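PDB 2GP4: 6-phosphogluconate dehydratase, which catalyses the dehydration of 6-phosphogluconate to 2-keto-3-deoxy-6-phosphogluconate in the Entner-Doudoroff pathway, and is captured here in an apo form without its iron-sulfur cluster. Local coordinates for residues S27-I32 with S306-I311; L323-V328 with A542-P547; L346-P351 with G439-K444. One frame throughout, in Å; residues are numbered along the deposited sequence.

Interaction 1 (S27-I32 with S306-I311)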
loop_
_atom_site.group_PDB
_atom_site.type_symbol
_atom_site.label_atom_id
_atom_site.label_comp_id
_atom_site.label_asym_id
_atom_site.label_seq_id
_atom_site.Cartn_x
_atom_site.Cartn_y
_atom_site.Cartn_z
ATOM N N SER A 27 -4.803 -19.974 -7.029
ATOM C CA SER A 27 -4.785 -19.726 -8.464
ATOM C C SER A 27 -3.977 -18.480 -8.832
ATOM O O SER A 27 -3.155 -18.517 -9.747
ATOM C CB SER A 27 -6.212 -19.594 -8.998
ATOM O OG SER A 27 -6.209 -19.222 -10.361
ATOM N N VAL A 28 -4.230 -17.386 -8.119
ATOM C CA VAL A 28 -3.586 -16.111 -8.396
ATOM C C VAL A 28 -2.096 -16.179 -8.057
ATOM O O VAL A 28 -1.270 -15.657 -8.797
ATOM C CB VAL A 28 -4.303 -14.941 -7.661
ATOM C CG1 VAL A 28 -3.521 -13.627 -7.787
ATOM C CG2 VAL A 28 -5.706 -14.759 -8.218
ATOM N N THR A 29 -1.773 -16.844 -6.947
ATOM C CA THR A 29 -0.389 -17.107 -6.554
ATOM C C THR A 29 0.367 -17.861 -7.642
ATOM O O THR A 29 1.455 -17.436 -8.046
ATOM C CB THR A 29 -0.303 -17.886 -5.216
ATOM O OG1 THR A 29 -0.959 -17.142 -4.182
ATOM C CG2 THR A 29 1.144 -18.124 -4.821
ATOM N N ASP A 30 -0.216 -18.964 -8.120
ATOM C CA ASP A 30 0.383 -19.758 -9.197
ATOM C C ASP A 30 0.601 -18.943 -10.476
ATOM O O ASP A 30 1.614 -19.113 -11.166
ATOM C CB ASP A 30 -0.486 -20.972 -9.526
ATOM C CG ASP A 30 -0.532 -21.993 -8.404
ATOM O OD1 ASP A 30 0.246 -21.884 -7.428
ATOM O OD2 ASP A 30 -1.368 -22.921 -8.512
ATOM N N ARG A 31 -0.358 -18.075 -10.790
ATOM C CA ARG A 31 -0.270 -17.224 -11.974
ATOM C C ARG A 31 0.926 -16.282 -11.870
ATOM O O ARG A 31 1.644 -16.076 -12.851
ATOM C CB ARG A 31 -1.559 -16.426 -12.171
ATOM C CG ARG A 31 -1.565 -15.561 -13.431
ATOM C CD ARG A 31 -2.946 -14.983 -13.708
ATOM N NE ARG A 31 -3.384 -14.098 -12.626
ATOM C CZ ARG A 31 -4.597 -13.572 -12.521
ATOM N NH1 ARG A 31 -5.527 -13.840 -13.430
ATOM N NH2 ARG A 31 -4.879 -12.777 -11.501
ATOM N N ILE A 32 1.126 -15.727 -10.675
ATOM C CA ILE A 32 2.225 -14.807 -10.399
ATOM C C ILE A 32 3.572 -15.537 -10.459
ATOM O O ILE A 32 4.539 -15.012 -11.021
ATOM C CB ILE A 32 2.024 -14.070 -9.043
ATOM C CG1 ILE A 32 0.806 -13.135 -9.122
ATOM C CG2 ILE A 32 3.255 -13.267 -8.668
ATOM C CD1 ILE A 32 0.232 -12.729 -7.777
ATOM N N SER A 306 4.548 -14.458 -0.027
ATOM C CA SER A 306 4.546 -13.405 0.986
ATOM C C SER A 306 4.006 -12.097 0.410
ATOM O O SER A 306 3.340 -11.337 1.111
ATOM C CB SER A 306 5.929 -13.232 1.625
ATOM O OG SER A 306 6.916 -12.912 0.663
ATOM N N ILE A 307 4.278 -11.860 -0.871
ATOM C CA ILE A 307 3.678 -10.745 -1.606
ATOM C C ILE A 307 2.154 -10.881 -1.679
ATOM O O ILE A 307 1.422 -9.932 -1.361
ATOM C CB ILE A 307 4.304 -10.586 -3.019
ATOM C CG1 ILE A 307 5.714 -9.985 -2.913
ATOM C CG2 ILE A 307 3.421 -9.727 -3.936
ATOM C CD1 ILE A 307 5.770 -8.580 -2.300
ATOM N N VAL A 308 1.679 -12.057 -2.081
ATOM C CA VAL A 308 0.240 -12.336 -2.092
ATOM C C VAL A 308 -0.360 -12.113 -0.692
ATOM O O VAL A 308 -1.397 -11.468 -0.558
ATOM C CB VAL A 308 -0.069 -13.759 -2.630
ATOM C CG1 VAL A 308 -1.496 -14.195 -2.285
ATOM C CG2 VAL A 308 0.158 -13.823 -4.135
ATOM N N ASN A 309 0.321 -12.623 0.334
ATOM C CA ASN A 309 -0.077 -12.436 1.728
ATOM C C ASN A 309 -0.252 -10.958 2.076
ATOM O O ASN A 309 -1.203 -10.581 2.768
ATOM C CB ASN A 309 0.935 -13.097 2.688
ATOM C CG ASN A 309 0.754 -14.626 2.799
ATOM O OD1 ASN A 309 -0.104 -15.220 2.141
ATOM N ND2 ASN A 309 1.572 -15.260 3.649
ATOM N N GLY A 310 0.665 -10.132 1.580
ATOM C CA GLY A 310 0.620 -8.694 1.802
ATOM C C GLY A 310 -0.596 -8.077 1.157
ATOM O O GLY A 310 -1.236 -7.205 1.742
ATOM N N ILE A 311 -0.924 -8.537 -0.048
ATOM C CA ILE A 311 -2.089 -8.040 -0.767
ATOM C C ILE A 311 -3.396 -8.400 -0.054
ATOM O O ILE A 311 -4.271 -7.543 0.096
ATOM C CB ILE A 311 -2.121 -8.527 -2.232
ATOM C CG1 ILE A 311 -0.914 -7.986 -3.007
ATOM C CG2 ILE A 311 -3.431 -8.109 -2.909
ATOM C CD1 ILE A 311 -0.794 -8.536 -4.448
#
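Val308 of helix 304-316 packs against Thr29 and Ile32, which stand one turn apart on helix 23-51, and its two methyls divide the work. Val308 projects toward helix 23-51, and with CG1 anti to the backbone N (chi1 164°) and CG2 beside that N, both methyls meet Thr29. The threonine hydroxyl comes up to the fork between them: Thr29 OG1 is 3.5 Å from Val308 CG1 and equally 3.5 Å from Val308 CG2. Ile32 touches one branch alone, with Ile32 CD1 3.8 Å from Val308 CG2, a plain methyl-to-methyl contact at the far end of the longer isoleucine arm. Both neighbours slant across the valine instead of running alongside it.

Since Val308 offers the Thr29 hydroxyl only methyls, its polar partners come from other residues. Thr29 OG1 sits beside its own backbone N (chi1 -58°), where it hydrogen-bonds to Val25 O one turn earlier in the same helix; His387 NE2 is a further partner. Round the side of helix 23-51, Arg31 forms salt bridges with Asp342 and Glu345 of helix 340-347, while Val28 and Ile32 pack on the same helix. The contact is buried helix-against-helix packing, one branched side chain set against two residues of the facing helix, and it belongs to the largely alpha-helical N-terminal domain of this dehydratase.

Interaction 2 (L323-V328 with A542-P547)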
loop_
_atom_site.group_PDB
_atom_site.type_symbol
_atom_site.label_atom_id
_atom_site.label_comp_id
_atom_site.label_asym_id
_atom_site.label_seq_id
_atom_site.Cartn_x
_atom_site.Cartn_y
_atom_site.Cartn_z
ATOM N N LEU A 323 -1.040 1.719 -1.535
ATOM C CA LEU A 323 -0.211 0.541 -1.283
ATOM C C LEU A 323 -0.217 -0.457 -2.425
ATOM O O LEU A 323 0.654 -1.319 -2.489
ATOM C CB LEU A 323 -0.602 -0.154 0.018
ATOM C CG LEU A 323 0.364 0.030 1.188
ATOM C CD1 LEU A 323 -0.082 1.170 2.075
ATOM C CD2 LEU A 323 0.433 -1.265 1.986
ATOM N N THR A 324 -1.188 -0.344 -3.325
ATOM C CA THR A 324 -1.222 -1.207 -4.499
ATOM C C THR A 324 0.002 -0.938 -5.375
ATOM O O THR A 324 0.611 -1.868 -5.890
ATOM C CB THR A 324 -2.534 -1.047 -5.323
ATOM O OG1 THR A 324 -2.630 0.286 -5.834
ATOM C CG2 THR A 324 -3.767 -1.355 -4.469
HETATM N N MSE A 325 0.367 0.335 -5.524
HETATM C CA MSE A 325 1.547 0.718 -6.301
HETATM C C MSE A 325 2.854 0.264 -5.646
HETATM O O MSE A 325 3.762 -0.226 -6.324
HETATM C CB MSE A 325 1.581 2.232 -6.522
HETATM C CG MSE A 325 0.681 2.743 -7.628
HETATM SE SE MSE A 325 0.752 4.701 -7.718
HETATM C CE MSE A 325 -0.077 5.070 -5.981
ATOM N N HIS A 326 2.933 0.429 -4.326
ATOM C CA HIS A 326 4.138 0.104 -3.564
ATOM C C HIS A 326 4.388 -1.393 -3.448
ATOM O O HIS A 326 5.540 -1.833 -3.466
ATOM C CB HIS A 326 4.093 0.736 -2.165
ATOM C CG HIS A 326 3.869 2.215 -2.170
ATOM N ND1 HIS A 326 4.448 3.055 -3.097
ATOM C CD2 HIS A 326 3.142 3.008 -1.348
ATOM C CE1 HIS A 326 4.073 4.298 -2.859
ATOM N NE2 HIS A 326 3.286 4.298 -1.799
ATOM N N ILE A 327 3.317 -2.171 -3.315
ATOM C CA ILE A 327 3.423 -3.631 -3.278
ATOM C C ILE A 327 3.987 -4.126 -4.607
ATOM O O ILE A 327 4.860 -4.991 -4.632
ATOM C CB ILE A 327 2.050 -4.308 -2.990
ATOM C CG1 ILE A 327 1.603 -4.043 -1.543
ATOM C CG2 ILE A 327 2.087 -5.826 -3.306
ATOM C CD1 ILE A 327 0.231 -4.633 -1.192
ATOM N N VAL A 328 3.487 -3.560 -5.702
ATOM C CA VAL A 328 3.910 -3.914 -7.059
ATOM C C VAL A 328 5.366 -3.494 -7.322
ATOM O O VAL A 328 6.125 -4.233 -7.957
ATOM C CB VAL A 328 2.945 -3.301 -8.121
ATOM C CG1 VAL A 328 3.492 -3.443 -9.536
ATOM C CG2 VAL A 328 1.588 -3.945 -8.021
ATOM N N ALA A 542 -12.950 6.178 -10.764
ATOM C CA ALA A 542 -11.950 5.459 -11.543
ATOM C C ALA A 542 -10.629 6.206 -11.425
ATOM O O ALA A 542 -10.517 7.342 -11.875
ATOM C CB ALA A 542 -12.380 5.339 -12.983
ATOM N N ILE A 543 -9.644 5.568 -10.794
ATOM C CA ILE A 543 -8.371 6.219 -10.444
ATOM C C ILE A 543 -7.167 5.483 -11.040
ATOM O O ILE A 543 -7.280 4.319 -11.439
ATOM C CB ILE A 543 -8.191 6.356 -8.896
ATOM C CG1 ILE A 543 -8.166 4.981 -8.211
ATOM C CG2 ILE A 543 -9.277 7.242 -8.292
ATOM C CD1 ILE A 543 -7.695 5.005 -6.763
ATOM N N HIS A 544 -6.014 6.158 -11.089
ATOM C CA HIS A 544 -4.785 5.580 -11.662
ATOM C C HIS A 544 -4.937 5.252 -13.158
ATOM O O HIS A 544 -4.182 4.437 -13.697
ATOM C CB HIS A 544 -4.339 4.320 -10.884
ATOM C CG HIS A 544 -4.169 4.538 -9.411
ATOM N ND1 HIS A 544 -3.555 3.619 -8.592
ATOM C CD2 HIS A 544 -4.532 5.570 -8.611
ATOM C CE1 HIS A 544 -3.548 4.072 -7.350
ATOM N NE2 HIS A 544 -4.136 5.254 -7.335
ATOM N N LEU A 545 -5.904 5.896 -13.818
ATOM C CA LEU A 545 -6.132 5.701 -15.253
ATOM C C LEU A 545 -4.833 5.764 -16.053
ATOM O O LEU A 545 -4.006 6.667 -15.876
ATOM C CB LEU A 545 -7.157 6.698 -15.817
ATOM C CG LEU A 545 -7.562 6.472 -17.282
ATOM C CD1 LEU A 545 -8.097 5.055 -17.522
ATOM C CD2 LEU A 545 -8.575 7.507 -17.752
ATOM N N THR A 546 -4.679 4.782 -16.932
ATOM C CA THR A 546 -3.452 4.549 -17.658
ATOM C C THR A 546 -3.810 4.051 -19.059
ATOM O O THR A 546 -4.706 3.202 -19.204
ATOM C CB THR A 546 -2.567 3.529 -16.901
ATOM O OG1 THR A 546 -2.320 4.013 -15.572
ATOM C CG2 THR A 546 -1.225 3.310 -17.607
ATOM N N PRO A 547 -3.128 4.587 -20.098
ATOM C CA PRO A 547 -2.080 5.626 -20.044
ATOM C C PRO A 547 -2.596 6.979 -19.556
ATOM O O PRO A 547 -3.735 7.348 -19.852
ATOM C CB PRO A 547 -1.615 5.733 -21.506
ATOM C CG PRO A 547 -2.045 4.464 -22.150
ATOM C CD PRO A 547 -3.351 4.130 -21.482
HETATM O O HOH W 1 -2.049 0.845 -8.655
#
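Thr324 comes first along helix 322-333, and its hydroxyl faces the rim of the His544 ring. Thr324 OG1 lies 4.2 Å from His544 CE1, near the plane of the ring, and a water links the hydroxyl to His544 ND1 instead. That water donates to Thr324 OG1 at 2.9 Å; it also sits in the ring plane 3.2 Å from His544 ND1. The hydroxyl occupies the niche between backbone N and carbonyl carbon (chi1 63°), and besides the water it is bonded to Thr321 O, one turn back, so it is gripped from its own helix as well as from the solvent molecule. Phe343 of helix 340-347 also touches Thr324.

Met325, a selenomethionine in this crystal, follows. Its chain bends at the last torsion (chi3 -66°), carrying the terminal methyl to the imidazole: Met325 CE is 3.9 Å from His544 CE1. Met325 SE lies 4.8 Å from the centroid of the His544 ring, 30° off the ring normal, an oblique Met-aromatic approach. The two side chains run at each other from opposite directions.

On the other side, His544 stands at a corner of strand 541-546 with positive phi. Thr546 OG1 donates to His544 O at 2.7 Å, bracing the corner just beyond the ring, while Trp340 and Val451 also touch the His544 side chain. Chemically, the helix meets the ring through two unlike neighbours, a hydroxyl relayed by water at the ND1 edge and the methionine side chain, selenium here in place of sulfur, approaching the ring obliquely. This is consistent with a joint between the helical and sheet parts of the fold made by mediated and dispersive forces without a direct hydrogen bond.

Interaction 3 (L346-P351 with G439-K444)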
loop_
_atom_site.group_PDB
_atom_site.type_symbol
_atom_site.label_atom_id
_atom_site.label_comp_id
_atom_site.label_asym_id
_atom_site.label_seq_id
_atom_site.Cartn_x
_atom_site.Cartn_y
_atom_site.Cartn_z
ATOM N N LEU A 346 -8.198 -11.314 -6.423
ATOM C CA LEU A 346 -7.990 -11.616 -5.006
ATOM C C LEU A 346 -9.054 -10.954 -4.152
ATOM O O LEU A 346 -9.570 -11.568 -3.210
ATOM C CB LEU A 346 -6.603 -11.180 -4.532
ATOM C CG LEU A 346 -5.443 -12.085 -4.946
ATOM C CD1 LEU A 346 -4.119 -11.428 -4.645
ATOM C CD2 LEU A 346 -5.537 -13.463 -4.282
ATOM N N SER A 347 -9.379 -9.704 -4.492
ATOM C CA SER A 347 -10.379 -8.920 -3.767
ATOM C C SER A 347 -11.705 -9.669 -3.655
ATOM O O SER A 347 -12.327 -9.681 -2.591
ATOM C CB SER A 347 -10.586 -7.565 -4.443
ATOM O OG SER A 347 -11.617 -6.825 -3.820
ATOM N N ASP A 348 -12.113 -10.312 -4.750
ATOM C CA ASP A 348 -13.345 -11.098 -4.786
ATOM C C ASP A 348 -13.387 -12.224 -3.756
ATOM O O ASP A 348 -14.470 -12.649 -3.351
ATOM C CB ASP A 348 -13.571 -11.677 -6.183
ATOM C CG ASP A 348 -13.976 -10.630 -7.192
ATOM O OD1 ASP A 348 -14.349 -9.500 -6.805
ATOM O OD2 ASP A 348 -13.928 -10.944 -8.394
ATOM N N ALA A 349 -12.216 -12.701 -3.338
ATOM C CA ALA A 349 -12.137 -13.790 -2.363
ATOM C C ALA A 349 -11.808 -13.338 -0.932
ATOM O O ALA A 349 -11.999 -14.096 0.016
ATOM C CB ALA A 349 -11.142 -14.839 -2.828
ATOM N N VAL A 350 -11.313 -12.113 -0.774
ATOM C CA VAL A 350 -10.859 -11.652 0.538
ATOM C C VAL A 350 -11.920 -10.793 1.229
ATOM O O VAL A 350 -12.247 -9.713 0.749
ATOM C CB VAL A 350 -9.510 -10.883 0.454
ATOM C CG1 VAL A 350 -9.045 -10.445 1.842
ATOM C CG2 VAL A 350 -8.444 -11.741 -0.210
ATOM N N PRO A 351 -12.451 -11.268 2.370
ATOM C CA PRO A 351 -13.445 -10.471 3.090
ATOM C C PRO A 351 -12.830 -9.220 3.719
ATOM O O PRO A 351 -11.619 -9.186 3.978
ATOM C CB PRO A 351 -13.939 -11.424 4.186
ATOM C CG PRO A 351 -12.798 -12.362 4.407
ATOM C CD PRO A 351 -12.162 -12.542 3.054
ATOM N N GLY A 439 -13.482 -5.135 -2.223
ATOM C CA GLY A 439 -13.958 -3.950 -2.939
ATOM C C GLY A 439 -12.993 -3.294 -3.919
ATOM O O GLY A 439 -13.239 -2.171 -4.358
ATOM N N LEU A 440 -11.898 -3.974 -4.262
ATOM C CA LEU A 440 -10.936 -3.437 -5.228
ATOM C C LEU A 440 -11.155 -4.058 -6.604
ATOM O O LEU A 440 -10.849 -5.229 -6.807
ATOM C CB LEU A 440 -9.502 -3.712 -4.776
ATOM C CG LEU A 440 -8.398 -2.645 -4.867
ATOM C CD1 LEU A 440 -7.043 -3.332 -4.898
ATOM C CD2 LEU A 440 -8.541 -1.689 -6.049
ATOM N N LYS A 441 -11.683 -3.277 -7.544
ATOM C CA LYS A 441 -11.976 -3.792 -8.888
ATOM C C LYS A 441 -11.175 -3.131 -10.007
ATOM O O LYS A 441 -10.894 -1.928 -9.976
ATOM C CB LYS A 441 -13.478 -3.694 -9.208
ATOM C CG LYS A 441 -14.406 -4.561 -8.327
ATOM C CD LYS A 441 -13.857 -5.967 -8.057
ATOM C CE LYS A 441 -13.940 -6.860 -9.283
ATOM N NZ LYS A 441 -13.298 -8.168 -9.023
ATOM N N LEU A 442 -10.824 -3.937 -11.004
ATOM C CA LEU A 442 -10.194 -3.441 -12.219
ATOM C C LEU A 442 -11.248 -2.923 -13.195
ATOM O O LEU A 442 -12.300 -3.537 -13.369
ATOM C CB LEU A 442 -9.371 -4.564 -12.867
ATOM C CG LEU A 442 -8.786 -4.386 -14.270
ATOM C CD1 LEU A 442 -7.715 -3.291 -14.331
ATOM C CD2 LEU A 442 -8.230 -5.710 -14.727
ATOM N N LEU A 443 -10.966 -1.791 -13.826
ATOM C CA LEU A 443 -11.818 -1.289 -14.901
ATOM C C LEU A 443 -11.042 -1.293 -16.217
ATOM O O LEU A 443 -9.903 -0.819 -16.270
ATOM C CB LEU A 443 -12.365 0.107 -14.574
ATOM C CG LEU A 443 -13.196 0.262 -13.288
ATOM C CD1 LEU A 443 -13.352 1.723 -12.908
ATOM C CD2 LEU A 443 -14.570 -0.418 -13.373
ATOM N N LYS A 444 -11.655 -1.849 -17.261
ATOM C CA LYS A 444 -11.050 -1.919 -18.591
ATOM C C LYS A 444 -11.961 -1.263 -19.624
ATOM O O LYS A 444 -13.179 -1.240 -19.456
ATOM C CB LYS A 444 -10.834 -3.377 -19.024
ATOM C CG LYS A 444 -9.906 -4.205 -18.163
ATOM C CD LYS A 444 -9.212 -5.302 -18.989
ATOM C CE LYS A 444 -10.161 -6.432 -19.422
ATOM N NZ LYS A 444 -10.282 -7.518 -18.408
#
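The carboxylate of Asp348 receives the ammonium of Lys441 off its plane: Lys441 NZ is 2.8 Å from Asp348 OD1, on the syn side but 33° out of the carboxylate plane. The second oxygen shares in the salt bridge more weakly, with Lys441 NZ 2.9 Å from Asp348 OD2. The lysine crosses the aspartate at about a right angle, and two bends in the middle of its chain fold it back toward the last residues of helix 340-347. There NZ also bonds to Ser344 O, so one ammonium ties together an acid and a backbone carbonyl. Putting an alanine at Lys441 would probably leave the Asp348 carboxylate without its cation and Ser344 O without this donor.

Ser347 supplies the buried half. Leu440 N donates to Ser347 OG at 2.9 Å with a fairly straight N-H angle of 155°; the serine OG lies trans to its own backbone N about the CA-CB bond (chi1 176°). Gly439 N lies nearly as close, but at a poor angle, and has a weak bond to Asn437 OD1 instead. Ser347 is further joined through the backbone to Gly438.

The residues closing helix 340-347 are joined to the start of strand 440-445 by a neutral bond in the interior and by a charged pair toward the surface, where solvent would probably temper its strength.

How the interactions relate
Interaction 1 stays within helical packing, whereas interactions 2 and 3 carry that layer to the mixed sheet, on strands 541-546 and 440-445, which flank strand 448-453. Helices 304-316, 322-333 and 340-347 follow one another in the chain and knit the sites together: Ile311 packs on Ile327 and on Leu346, and Thr324 on Leu440. Past strand 448-453, Ala542 touches Leu443. The chemistry shifts with place. Interaction 1 is buried and mostly apolar; interaction 2, the nearest to the centre of the chain, adds a water and an aromatic ring; interaction 3 runs from a buried hydroxyl out to an exposed acid and its salt bridge.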